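Local coordinates for probable glutathione reductase (Sinorhizobium meliloti, PDB 4DNA), which probably catalyses the NADPH-dependent reduction of glutathione disulfide to glutathione, using one bound FAD in each subunit of a homodimer, at residues V123-L126 / A127-K130; R94-G97 / L98-G102; M322-I325 / E326-K330. All coordinates share one frame; numbering follows the deposited sequence.

Contact 1: residues V123-L126 / A127-K130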
ATOM      1  N   VAL A 123     -36.642  23.996 -16.038  1.00 95.30           N
ATOM      2  CA  VAL A 123     -36.419  22.556 -16.066  1.00 94.21           C
ATOM      3  C   VAL A 123     -37.755  21.843 -15.946  1.00 94.73           C
ATOM      4  O   VAL A 123     -38.528  22.144 -15.037  1.00 95.84           O
ATOM      5  CB  VAL A 123     -35.525  22.096 -14.889  1.00 91.86           C
ATOM      6  CG1 VAL A 123     -35.126  20.639 -15.061  1.00 90.36           C
ATOM      7  CG2 VAL A 123     -34.290  22.972 -14.751  1.00 89.88           C
ATOM      8  N   LYS A 124     -38.025  20.897 -16.848  1.00 95.24           N
ATOM      9  CA  LYS A 124     -39.222  20.050 -16.722  1.00 96.72           C
ATOM     10  C   LYS A 124     -38.926  18.719 -16.032  1.00 96.04           C
ATOM     11  O   LYS A 124     -37.861  18.124 -16.225  1.00 93.40           O
ATOM     12  CB  LYS A 124     -39.957  19.850 -18.062  1.00 98.95           C
ATOM     13  CG  LYS A 124     -39.214  19.061 -19.135  1.00 98.61           C
ATOM     14  CD  LYS A 124     -40.084  18.901 -20.378  1.00104.28           C
ATOM     15  CE  LYS A 124     -39.293  18.379 -21.576  1.00103.25           C
ATOM     16  NZ  LYS A 124     -40.101  18.418 -22.833  1.00106.79           N
ATOM     17  N   LEU A 125     -39.886  18.276 -15.225  1.00 96.23           N
ATOM     18  CA  LEU A 125     -39.753  17.077 -14.412  1.00 94.71           C
ATOM     19  C   LEU A 125     -40.789  16.056 -14.857  1.00 96.02           C
ATOM     20  O   LEU A 125     -41.964  16.194 -14.538  1.00 98.09           O
ATOM     21  CB  LEU A 125     -39.998  17.425 -12.944  1.00 96.35           C
ATOM     22  CG  LEU A 125     -39.347  18.684 -12.354  1.00 95.73           C
ATOM     23  CD1 LEU A 125     -40.190  19.286 -11.226  1.00 94.69           C
ATOM     24  CD2 LEU A 125     -37.928  18.376 -11.893  1.00 90.37           C
ATOM     25  N   LEU A 126     -40.357  15.030 -15.580  1.00 95.48           N
ATOM     26  CA  LEU A 126     -41.299  14.135 -16.254  1.00 96.09           C
ATOM     27  C   LEU A 126     -42.262  13.413 -15.319  1.00 97.07           C
ATOM     28  O   LEU A 126     -43.460  13.392 -15.585  1.00100.85           O
ATOM     29  CB  LEU A 126     -40.581  13.146 -17.187  1.00 95.16           C
ATOM     30  CG  LEU A 126     -39.720  13.739 -18.319  1.00 96.26           C
ATOM     31  CD1 LEU A 126     -39.499  12.708 -19.418  1.00 96.49           C
ATOM     32  CD2 LEU A 126     -40.299  15.027 -18.904  1.00 96.76           C
ATOM     33  N   ALA A 127     -41.753  12.856 -14.221  1.00 95.89           N
ATOM     34  CA  ALA A 127     -42.574  12.053 -13.298  1.00 97.24           C
ATOM     35  C   ALA A 127     -43.866  12.741 -12.818  1.00100.21           C
ATOM     36  O   ALA A 127     -44.922  12.100 -12.770  1.00102.83           O
ATOM     37  CB  ALA A 127     -41.750  11.573 -12.114  1.00 92.93           C
ATOM     38  N   SER A 128     -43.791  14.028 -12.470  1.00 98.13           N
ATOM     39  CA  SER A 128     -44.996  14.783 -12.116  1.00101.27           C
ATOM     40  C   SER A 128     -45.617  15.491 -13.330  1.00100.78           C
ATOM     41  O   SER A 128     -46.781  15.897 -13.293  1.00102.44           O
ATOM     42  CB  SER A 128     -44.721  15.772 -10.972  1.00 99.79           C
ATOM     43  OG  SER A 128     -43.961  16.887 -11.401  1.00 99.14           O
ATOM     44  N   GLY A 129     -44.843  15.610 -14.404  1.00 99.23           N
ATOM     45  CA  GLY A 129     -45.241  16.369 -15.579  1.00 99.48           C
ATOM     46  C   GLY A 129     -45.196  17.870 -15.342  1.00101.54           C
ATOM     47  O   GLY A 129     -45.874  18.629 -16.035  1.00104.98           O
ATOM     48  N   LYS A 130     -44.398  18.298 -14.364  1.00100.90           N
ATOM     49  CA  LYS A 130     -44.277  19.720 -13.984  1.00102.42           C
ATOM     50  C   LYS A 130     -43.109  20.482 -14.628  1.00101.55           C
ATOM     51  O   LYS A 130     -42.197  19.890 -15.211  1.00100.38           O
ATOM     52  CB  LYS A 130     -44.206  19.868 -12.452  1.00102.63           C
ATOM     53  CG  LYS A 130     -45.388  20.589 -11.820  1.00105.58           C
ATOM     54  CD  LYS A 130     -46.651  19.742 -11.839  1.00106.31           C
ATOM     55  CE  LYS A 130     -47.886  20.608 -11.987  1.00105.76           C
ATOM     56  NZ  LYS A 130     -49.055  19.744 -12.280  1.00106.42           N
TER
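Leu125 and Lys130 meet through peptide groups, the only flat units of a hairpin turn whose side chains include no ring, amide or carboxylate. Leu125 N gives a nearly straight hydrogen bond (173°) to Lys130 O at 2.8 Å. Lys124 CA lies 3.3 Å from Lys130 O in a CA-H...O contact. On the other side of the pair the grip is looser. Leu125 O receives weak bonds from both Gly129 N (2.9 Å) and Lys130 N (3.2 Å), so two consecutive residues face one: a G1 beta bulge, with Gly129 in its positive-phi conformation. Gly129 N also makes a weak bond to Leu126 O, closing the turn. Ser128 curls its OG back between N and C (chi1 73°), where it accepts a weak hydrogen bond from Lys130 N at 3.3 Å. Beyond the backbone, Leu125 CD1 lies 4.2 Å from Lys130 CB, the two side chains leaving the same face of the sheet. Ala127 N makes a hydrogen bond to Thr113 OG1. Strand 122-125 is the centre of an antiparallel three-stranded meander between 115-117 and 130-134, and Val123 and Leu125 rest on Phe9 of strand 6-11.

Contact 2: residues R94-G97 / L98-G102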
ATOM      1  N   ARG A  94     -27.316   0.811   1.403  1.00 71.64           N
ATOM      2  CA  ARG A  94     -26.866   1.577   2.568  1.00 71.95           C
ATOM      3  C   ARG A  94     -26.201   2.882   2.139  1.00 71.63           C
ATOM      4  O   ARG A  94     -26.520   3.944   2.668  1.00 71.97           O
ATOM      5  CB  ARG A  94     -25.905   0.748   3.418  1.00 71.53           C
ATOM      6  CG  ARG A  94     -25.486   1.406   4.721  1.00 71.28           C
ATOM      7  CD  ARG A  94     -24.404   0.614   5.440  1.00 69.22           C
ATOM      8  NE  ARG A  94     -23.075   0.815   4.853  1.00 68.82           N
ATOM      9  CZ  ARG A  94     -22.275   1.857   5.112  1.00 68.96           C
ATOM     10  NH1 ARG A  94     -22.656   2.827   5.949  1.00 68.91           N
ATOM     11  NH2 ARG A  94     -21.089   1.937   4.521  1.00 67.45           N
ATOM     12  N   LEU A  95     -25.284   2.793   1.174  1.00 70.43           N
ATOM     13  CA  LEU A  95     -24.624   3.977   0.643  1.00 69.69           C
ATOM     14  C   LEU A  95     -25.628   4.924   0.011  1.00 71.55           C
ATOM     15  O   LEU A  95     -25.694   6.097   0.404  1.00 73.27           O
ATOM     16  CB  LEU A  95     -23.529   3.620  -0.351  1.00 70.12           C
ATOM     17  CG  LEU A  95     -22.216   3.027   0.196  1.00 71.05           C
ATOM     18  CD1 LEU A  95     -21.193   2.870  -0.931  1.00 67.28           C
ATOM     19  CD2 LEU A  95     -21.635   3.837   1.354  1.00 69.32           C
ATOM     20  N   GLU A  96     -26.421   4.411  -0.942  1.00 71.72           N
ATOM     21  CA  GLU A  96     -27.511   5.185  -1.561  1.00 72.94           C
ATOM     22  C   GLU A  96     -28.240   6.008  -0.508  1.00 73.98           C
ATOM     23  O   GLU A  96     -28.462   7.200  -0.705  1.00 75.25           O
ATOM     24  CB  GLU A  96     -28.516   4.280  -2.298  1.00 72.93           C
ATOM     25  CG  GLU A  96     -29.779   5.009  -2.774  1.00 74.87           C
ATOM     26  CD  GLU A  96     -30.725   4.163  -3.629  1.00 77.07           C
ATOM     27  OE1 GLU A  96     -30.782   2.916  -3.484  1.00 74.53           O
ATOM     28  OE2 GLU A  96     -31.445   4.768  -4.457  1.00 79.88           O
ATOM     29  N   GLY A  97     -28.583   5.364   0.607  1.00 73.51           N
ATOM     30  CA  GLY A  97     -29.347   5.992   1.668  1.00 75.14           C
ATOM     31  C   GLY A  97     -28.585   7.080   2.386  1.00 75.79           C
ATOM     32  O   GLY A  97     -29.161   8.079   2.799  1.00 77.23           O
ATOM     33  N   LEU A  98     -27.282   6.888   2.536  1.00 74.80           N
ATOM     34  CA  LEU A  98     -26.442   7.884   3.189  1.00 74.87           C
ATOM     35  C   LEU A  98     -26.326   9.146   2.361  1.00 74.96           C
ATOM     36  O   LEU A  98     -26.300  10.237   2.913  1.00 76.54           O
ATOM     37  CB  LEU A  98     -25.048   7.333   3.469  1.00 73.70           C
ATOM     38  CG  LEU A  98     -24.887   6.337   4.610  1.00 70.22           C
ATOM     39  CD1 LEU A  98     -23.478   5.777   4.544  1.00 68.20           C
ATOM     40  CD2 LEU A  98     -25.158   6.989   5.956  1.00 68.25           C
ATOM     41  N   TYR A  99     -26.251   8.997   1.042  1.00 74.48           N
ATOM     42  CA  TYR A  99     -26.208  10.151   0.157  1.00 74.96           C
ATOM     43  C   TYR A  99     -27.514  10.927   0.194  1.00 76.68           C
ATOM     44  O   TYR A  99     -27.502  12.157   0.242  1.00 77.17           O
ATOM     45  CB  TYR A  99     -25.904   9.728  -1.265  1.00 76.20           C
ATOM     46  CG  TYR A  99     -24.449   9.447  -1.529  1.00 76.12           C
ATOM     47  CD1 TYR A  99     -23.835   8.307  -1.016  1.00 74.45           C
ATOM     48  CD2 TYR A  99     -23.685  10.306  -2.317  1.00 76.15           C
ATOM     49  CE1 TYR A  99     -22.500   8.033  -1.270  1.00 74.64           C
ATOM     50  CE2 TYR A  99     -22.347  10.038  -2.587  1.00 74.34           C
ATOM     51  CZ  TYR A  99     -21.765   8.898  -2.060  1.00 74.20           C
ATOM     52  OH  TYR A  99     -20.445   8.618  -2.307  1.00 73.77           O
ATOM     53  N   ARG A 100     -28.632  10.198   0.159  1.00 77.55           N
ATOM     54  CA  ARG A 100     -29.958  10.782   0.304  1.00 78.42           C
ATOM     55  C   ARG A 100     -30.040  11.530   1.629  1.00 80.51           C
ATOM     56  O   ARG A 100     -30.465  12.690   1.663  1.00 82.74           O
ATOM     57  CB  ARG A 100     -31.052   9.714   0.250  1.00 79.70           C
ATOM     58  CG  ARG A 100     -31.234   9.009  -1.088  1.00 79.60           C
ATOM     59  CD  ARG A 100     -32.496   8.146  -1.094  1.00 83.31           C
ATOM     60  NE  ARG A 100     -33.723   8.950  -1.229  1.00 89.34           N
ATOM     61  CZ  ARG A 100     -34.435   9.067  -2.352  1.00 87.29           C
ATOM     62  NH1 ARG A 100     -35.535   9.817  -2.383  1.00 85.45           N
ATOM     63  NH2 ARG A 100     -34.053   8.427  -3.447  1.00 85.21           N
ATOM     64  N   LYS A 101     -29.621  10.875   2.714  1.00 80.35           N
ATOM     65  CA  LYS A 101     -29.635  11.505   4.036  1.00 82.89           C
ATOM     66  C   LYS A 101     -28.751  12.764   4.062  1.00 82.41           C
ATOM     67  O   LYS A 101     -29.142  13.783   4.642  1.00 83.87           O
ATOM     68  CB  LYS A 101     -29.273  10.512   5.155  1.00 82.39           C
ATOM     69  CG  LYS A 101     -29.200  11.142   6.555  1.00 85.42           C
ATOM     70  CD  LYS A 101     -29.946  10.388   7.668  1.00 90.76           C
ATOM     71  CE  LYS A 101     -29.610   8.896   7.743  1.00 91.28           C
ATOM     72  NZ  LYS A 101     -28.151   8.586   7.630  1.00 86.98           N
ATOM     73  N   GLY A 102     -27.591  12.698   3.412  1.00 79.61           N
ATOM     74  CA  GLY A 102     -26.668  13.823   3.363  1.00 79.10           C
ATOM     75  C   GLY A 102     -27.286  15.064   2.750  1.00 80.35           C
ATOM     76  O   GLY A 102     -27.095  16.178   3.250  1.00 80.38           O
TER
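Arg94 runs out with CG trans to its backbone N (chi1 -174°) and then bends at chi3 (78°), a path that lays the guanidinium beside Leu98, where NH1 lies 3.4 Å from CD1 in an oblique approach. Leu98 in turn keeps CG next to its own backbone N, which lets CD1 touch both the Arg94 guanidinium and Leu95, whose CD2 it meets at 4.2 Å. One turn of helix thus brings three side chains together, while Leu98 N bonds Arg94 O underneath. Tyr99 uses its ring differently. Its CD1 edge comes, in the plane of the ring, to 3.2 Å from Leu95 O, and Tyr99 N bonds that oxygen at 3.0 Å. Replacing Tyr99 by an alanine would probably strip Leu95 O of this aromatic edge and open a gap against Val44 of helix 41-46, which the ring touches. Arg100 sets its CG 3.3 Å from Glu96 O, the acceptor for its own backbone N. The charged ends diverge to other mates: Arg94 to Glu91, Glu96 to Arg38 and Arg100 to Asp112, all by salt bridges. Arg94 also packs on Arg376 of the second subunit. The successive i to i+4 bonds, among them Lys101 N to Gly97 O at 2.8 Å, are those of a regular alpha-helix. Here it is helix 81-106, part of the crossover from strand 31-35 to strand 109-112 in the FAD-binding domain; its Leu95 and Tyr99 touch the short helix that carries Cys43 of the redox-active disulfide.

Contact 3: residues M322-I325 / E326-K330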
HETATM    1  N   MSE A 322     -16.579  21.094  -6.730  1.00 78.87           N
HETATM    2  CA  MSE A 322     -16.104  22.011  -5.709  1.00 78.24           C
HETATM    3  C   MSE A 322     -15.641  23.249  -6.396  1.00 76.91           C
HETATM    4  O   MSE A 322     -16.023  24.348  -6.020  1.00 78.90           O
HETATM    5  CB  MSE A 322     -14.956  21.416  -4.928  1.00 79.41           C
HETATM    6  CG  MSE A 322     -15.433  20.185  -4.176  1.00 82.95           C
HETATM    7 SE   MSE A 322     -14.013  19.603  -2.932  1.00109.40          SE
HETATM    8  CE  MSE A 322     -12.519  19.273  -4.208  1.00 81.42           C
ATOM      9  N   CYS A 323     -14.827  23.092  -7.426  1.00 77.43           N
ATOM     10  CA  CYS A 323     -14.435  24.239  -8.230  1.00 78.65           C
ATOM     11  C   CYS A 323     -15.625  25.032  -8.742  1.00 77.37           C
ATOM     12  O   CYS A 323     -15.555  26.255  -8.828  1.00 77.93           O
ATOM     13  CB  CYS A 323     -13.502  23.827  -9.359  1.00 80.68           C
ATOM     14  SG  CYS A 323     -11.881  23.458  -8.678  1.00 82.83           S
ATOM     15  N   PHE A 324     -16.720  24.343  -9.052  1.00 76.39           N
ATOM     16  CA  PHE A 324     -17.949  25.029  -9.410  1.00 76.53           C
ATOM     17  C   PHE A 324     -18.514  25.865  -8.240  1.00 79.04           C
ATOM     18  O   PHE A 324     -18.763  27.058  -8.404  1.00 80.26           O
ATOM     19  CB  PHE A 324     -19.020  24.070  -9.941  1.00 75.43           C
ATOM     20  CG  PHE A 324     -20.412  24.622  -9.812  1.00 78.01           C
ATOM     21  CD1 PHE A 324     -20.836  25.670 -10.615  1.00 78.65           C
ATOM     22  CD2 PHE A 324     -21.279  24.141  -8.835  1.00 78.80           C
ATOM     23  CE1 PHE A 324     -22.101  26.204 -10.472  1.00 79.08           C
ATOM     24  CE2 PHE A 324     -22.552  24.676  -8.687  1.00 78.55           C
ATOM     25  CZ  PHE A 324     -22.963  25.706  -9.508  1.00 79.16           C
ATOM     26  N   ILE A 325     -18.738  25.244  -7.079  1.00 78.25           N
ATOM     27  CA  ILE A 325     -19.250  25.970  -5.919  1.00 79.74           C
ATOM     28  C   ILE A 325     -18.410  27.220  -5.656  1.00 81.17           C
ATOM     29  O   ILE A 325     -18.942  28.307  -5.444  1.00 82.81           O
ATOM     30  CB  ILE A 325     -19.343  25.063  -4.665  1.00 80.77           C
ATOM     31  CG1 ILE A 325     -20.810  24.761  -4.334  1.00 81.03           C
ATOM     32  CG2 ILE A 325     -18.713  25.729  -3.442  1.00 80.86           C
ATOM     33  CD1 ILE A 325     -21.489  23.778  -5.261  1.00 79.01           C
ATOM     34  N   GLU A 326     -17.094  27.045  -5.701  1.00 80.75           N
ATOM     35  CA  GLU A 326     -16.136  28.127  -5.530  1.00 83.69           C
ATOM     36  C   GLU A 326     -16.382  29.201  -6.594  1.00 83.18           C
ATOM     37  O   GLU A 326     -16.794  30.309  -6.252  1.00 85.84           O
ATOM     38  CB  GLU A 326     -14.701  27.570  -5.602  1.00 85.24           C
ATOM     39  CG  GLU A 326     -13.686  28.231  -4.669  1.00 94.74           C
ATOM     40  CD  GLU A 326     -13.874  27.882  -3.199  1.00 92.54           C
ATOM     41  OE1 GLU A 326     -14.356  26.772  -2.894  1.00 84.90           O
ATOM     42  OE2 GLU A 326     -13.527  28.720  -2.339  1.00 97.97           O
ATOM     43  N   THR A 327     -16.172  28.854  -7.872  1.00 82.74           N
ATOM     44  CA  THR A 327     -16.371  29.785  -8.986  1.00 82.47           C
ATOM     45  C   THR A 327     -17.688  30.554  -8.872  1.00 84.57           C
ATOM     46  O   THR A 327     -17.680  31.765  -8.714  1.00 85.84           O
ATOM     47  CB  THR A 327     -16.297  29.086 -10.366  1.00 81.47           C
ATOM     48  OG1 THR A 327     -14.960  28.621 -10.620  1.00 79.25           O
ATOM     49  CG2 THR A 327     -16.707  30.051 -11.475  1.00 83.01           C
ATOM     50  N   GLU A 328     -18.807  29.841  -8.924  1.00 84.11           N
ATOM     51  CA  GLU A 328     -20.127  30.458  -8.981  1.00 84.15           C
ATOM     52  C   GLU A 328     -20.570  31.116  -7.666  1.00 86.89           C
ATOM     53  O   GLU A 328     -21.376  32.046  -7.682  1.00 87.19           O
ATOM     54  CB  GLU A 328     -21.165  29.433  -9.446  1.00 82.70           C
ATOM     55  CG  GLU A 328     -22.623  29.887  -9.414  1.00 85.14           C
ATOM     56  CD  GLU A 328     -22.970  30.920 -10.478  1.00 84.17           C
ATOM     57  OE1 GLU A 328     -22.256  31.004 -11.495  1.00 84.52           O
ATOM     58  OE2 GLU A 328     -23.965  31.649 -10.300  1.00 84.64           O
ATOM     59  N   TYR A 329     -20.043  30.666  -6.532  1.00 87.48           N
ATOM     60  CA  TYR A 329     -20.564  31.164  -5.263  1.00 86.19           C
ATOM     61  C   TYR A 329     -19.594  31.920  -4.360  1.00 91.83           C
ATOM     62  O   TYR A 329     -19.996  32.880  -3.722  1.00 96.23           O
ATOM     63  CB  TYR A 329     -21.263  30.045  -4.496  1.00 82.50           C
ATOM     64  CG  TYR A 329     -22.507  29.539  -5.188  1.00 82.40           C
ATOM     65  CD1 TYR A 329     -23.525  30.421  -5.554  1.00 83.42           C
ATOM     66  CD2 TYR A 329     -22.677  28.174  -5.470  1.00 81.24           C
ATOM     67  CE1 TYR A 329     -24.674  29.968  -6.181  1.00 84.14           C
ATOM     68  CE2 TYR A 329     -23.827  27.712  -6.100  1.00 80.47           C
ATOM     69  CZ  TYR A 329     -24.818  28.615  -6.449  1.00 82.37           C
ATOM     70  OH  TYR A 329     -25.964  28.195  -7.069  1.00 83.18           O
ATOM     71  N   LYS A 330     -18.339  31.493  -4.286  1.00 90.79           N
ATOM     72  CA  LYS A 330     -17.362  32.154  -3.409  1.00 93.88           C
ATOM     73  C   LYS A 330     -16.523  33.207  -4.149  1.00 98.77           C
ATOM     74  O   LYS A 330     -15.454  33.610  -3.677  1.00 99.94           O
ATOM     75  CB  LYS A 330     -16.449  31.123  -2.711  1.00 96.50           C
ATOM     76  CG  LYS A 330     -17.130  30.162  -1.731  1.00 97.04           C
ATOM     77  CD  LYS A 330     -18.021  30.852  -0.688  1.00102.53           C
ATOM     78  CE  LYS A 330     -17.256  31.713   0.326  1.00 98.89           C
ATOM     79  NZ  LYS A 330     -18.151  32.523   1.209  1.00 96.27           N
TER
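Ile325, Glu326 and Phe324 bury the most surface here, at the last turns of helix 314-329. Phe324 swings its ring along the helix (chi1 158°) to lie beside Glu328, both pointing the same way, with CE1 3.5 Å from Glu328 CB and the ring only 17° from the carboxylate plane. The Phe324 ring also meets the Tyr329 ring obliquely, planes at 70°, with CZ 4.0 Å from Tyr329 CE2. Glu328 CG sits over the centre of the Tyr329 ring, so the glutamate stem fills the corner formed by the two rings. Ile325 touches Tyr329 from another direction, CG1 to CD2 at 4.1 Å. Its carbonyl O accepts Tyr329 N at 2.8 Å and, weakly, Lys330 N, in keeping with a wider pi-type turn at 326-329. Glu326 N bonds O of Met322, a selenomethionine, at 2.9 Å, and the Glu326 carboxylate hydrogen-bonds Asn332. Thr327 OG1 and N grip Cys323 O from opposite faces of the carbonyl. The Glu328 carboxylate makes a salt bridge to Arg136 and a hydrogen bond to Tyr302, the latter also edge-to-face with Phe324. Ile325 packs on Leu23 and Ala24 of helix 15-25, while Phe324 and Tyr329 press on Leu8 of strand 6-11.

In the fold
From the N terminus, contact 2 comes first, followed by contact 1 and much later by contact 3; they stand in series, and none nests in or crosses another. Only contact 1 closes a hairpin loop, joining strand 122-125 to strand 130-134, whereas contacts 2 and 3 each link neighbouring turns of a single helix. No two touch: in every pair the nearest atoms are about 12 Å apart. What relates them is the FAD-binding domain. Both 123-130 and 322-330 lean on strand 6-11 of the parallel sheet, while 94-102 lies on the long helix leading to strand 109-112, at the edge of that sheet. Contacts 2 and 3 also reach the second subunit.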